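Malonyl CoA-acyl carrier protein transacylase (Staphylococcus aureus, PDB 3IM9) catalyses the transfer of the malonyl group from malonyl-CoA to holo-acyl carrier protein, supplying malonyl-ACP for fatty acid biosynthesis. Local coordinates at residues A[119-122]-A[123-127]. Sequence-based numbering, arbitrary orientation.
Sequences VRKR and GQLMA
Val119 O accepts a hydrogen bond from Gly123 N at 2.9 Å, one of four successive i to i+4 backbone bonds that join 119-122 to 123-127 within helix 112-128; the valine is buried, and its compact apolar side chain suits packing on Leu75 and Tyr101. Arg120 lays its guanidinium near the amide of Gln124, the two planes only 18° apart and NE 3.7 Å from NE2. Its long, bent chain brings the charge to Asp49 in a salt bridge and NH1 to Glu68 O. Lys121 suits a partly exposed position: its methylenes cross the Leu125 methyls, Lys121 CG lying 3.7 Å from Leu125 CD1, while NZ gives a hydrogen bond to a water that in turn donates to Gln124 OE1. The helix belongs to the acyltransferase fold of the FabD family, and Arg122 carries its inward side to the probable active site. With CG anti to the backbone N (chi1 -173°) and the chain extended to NE, Arg122 runs alongside Met126, whose SD sits 3.8 Å above one guanidinium face, toward the rim. Sulfur is large and polarisable enough to pack there, while NH1 bonds Gln71 and NH2 bonds both Gln256 and Ser97 OG, probably the catalytic nucleophile, beside the bound calcium ion.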
loop_
_atom_site.group_PDB
_atom_site.type_symbol
_atom_site.label_atom_id
_atom_site.label_comp_id
_atom_site.label_asym_id
_atom_site.label_seq_id
_atom_site.Cartn_x
_atom_site.Cartn_y
_atom_site.Cartn_z
ATOM N N VAL A 119 -10.170 -6.315 3.148
ATOM C CA VAL A 119 -9.759 -5.373 2.103
ATOM C C VAL A 119 -10.756 -5.370 0.959
ATOM O O VAL A 119 -10.898 -4.316 0.245
ATOM C CB VAL A 119 -8.330 -5.658 1.565
ATOM C CG1 VAL A 119 -7.320 -5.528 2.693
ATOM C CG2 VAL A 119 -8.180 -6.971 0.761
ATOM N N ARG A 120 -11.529 -6.462 0.723
ATOM C CA ARG A 120 -12.605 -6.349 -0.201
ATOM C C ARG A 120 -13.626 -5.295 0.279
ATOM O O ARG A 120 -14.077 -4.472 -0.548
ATOM C CB ARG A 120 -13.276 -7.781 -0.363
ATOM C CG ARG A 120 -14.642 -7.771 -1.109
ATOM C CD ARG A 120 -14.428 -7.353 -2.531
ATOM N NE ARG A 120 -15.627 -7.756 -3.327
ATOM C CZ ARG A 120 -15.777 -7.469 -4.599
ATOM N NH1 ARG A 120 -14.839 -6.757 -5.260
ATOM N NH2 ARG A 120 -16.886 -7.911 -5.288
ATOM N N LYS A 121 -14.021 -5.316 1.584
ATOM C CA LYS A 121 -14.923 -4.287 2.032
ATOM C C LYS A 121 -14.275 -2.882 1.961
ATOM O O LYS A 121 -14.961 -1.976 1.554
ATOM C CB LYS A 121 -15.292 -4.595 3.529
ATOM C CG LYS A 121 -16.332 -3.586 4.145
ATOM C CD LYS A 121 -17.674 -3.624 3.517
ATOM C CE LYS A 121 -18.445 -4.820 3.999
ATOM N NZ LYS A 121 -19.951 -4.712 3.656
ATOM N N ARG A 122 -12.997 -2.778 2.313
ATOM C CA ARG A 122 -12.285 -1.463 2.246
ATOM C C ARG A 122 -12.374 -0.903 0.810
ATOM O O ARG A 122 -12.754 0.238 0.619
ATOM C CB ARG A 122 -10.811 -1.724 2.561
ATOM C CG ARG A 122 -9.999 -0.453 2.704
ATOM C CD ARG A 122 -8.589 -0.810 3.146
ATOM N NE ARG A 122 -7.696 0.327 3.264
ATOM C CZ ARG A 122 -6.941 0.785 2.279
ATOM N NH1 ARG A 122 -6.977 0.240 1.069
ATOM N NH2 ARG A 122 -6.091 1.766 2.497
ATOM N N GLY A 123 -12.133 -1.774 -0.189
ATOM C CA GLY A 123 -12.183 -1.359 -1.599
ATOM C C GLY A 123 -13.595 -0.948 -2.006
ATOM O O GLY A 123 -13.794 0.051 -2.750
ATOM N N GLN A 124 -14.614 -1.723 -1.571
ATOM C CA GLN A 124 -16.002 -1.396 -1.969
ATOM C C GLN A 124 -16.437 -0.087 -1.282
ATOM O O GLN A 124 -17.028 0.747 -1.954
ATOM C CB GLN A 124 -16.993 -2.465 -1.484
ATOM C CG GLN A 124 -16.789 -3.805 -2.222
ATOM C CD GLN A 124 -17.678 -4.849 -1.622
ATOM O OE1 GLN A 124 -17.715 -5.063 -0.369
ATOM N NE2 GLN A 124 -18.439 -5.491 -2.498
ATOM N N LEU A 125 -16.027 0.123 -0.047
ATOM C CA LEU A 125 -16.423 1.366 0.638
ATOM C C LEU A 125 -15.703 2.541 -0.013
ATOM O O LEU A 125 -16.331 3.627 -0.215
ATOM C CB LEU A 125 -16.056 1.304 2.120
ATOM C CG LEU A 125 -16.973 0.517 3.025
ATOM C CD1 LEU A 125 -17.724 -0.608 2.386
ATOM C CD2 LEU A 125 -16.434 0.283 4.426
ATOM N N MET A 126 -14.425 2.363 -0.337
ATOM C CA MET A 126 -13.711 3.475 -0.988
ATOM C C MET A 126 -14.326 3.768 -2.351
ATOM O O MET A 126 -14.501 4.941 -2.691
ATOM C CB MET A 126 -12.190 3.164 -1.125
ATOM C CG MET A 126 -11.565 3.104 0.262
ATOM S SD MET A 126 -9.824 2.570 0.178
ATOM C CE MET A 126 -9.051 3.651 -1.000
ATOM N N ALA A 127 -14.577 2.746 -3.135
ATOM C CA ALA A 127 -15.152 2.887 -4.510
ATOM C C ALA A 127 -16.518 3.602 -4.473
ATOM O O ALA A 127 -16.832 4.339 -5.444
ATOM C CB ALA A 127 -15.310 1.546 -5.183
HETATM O O HOH W 1 -20.069 -3.504 0.834
#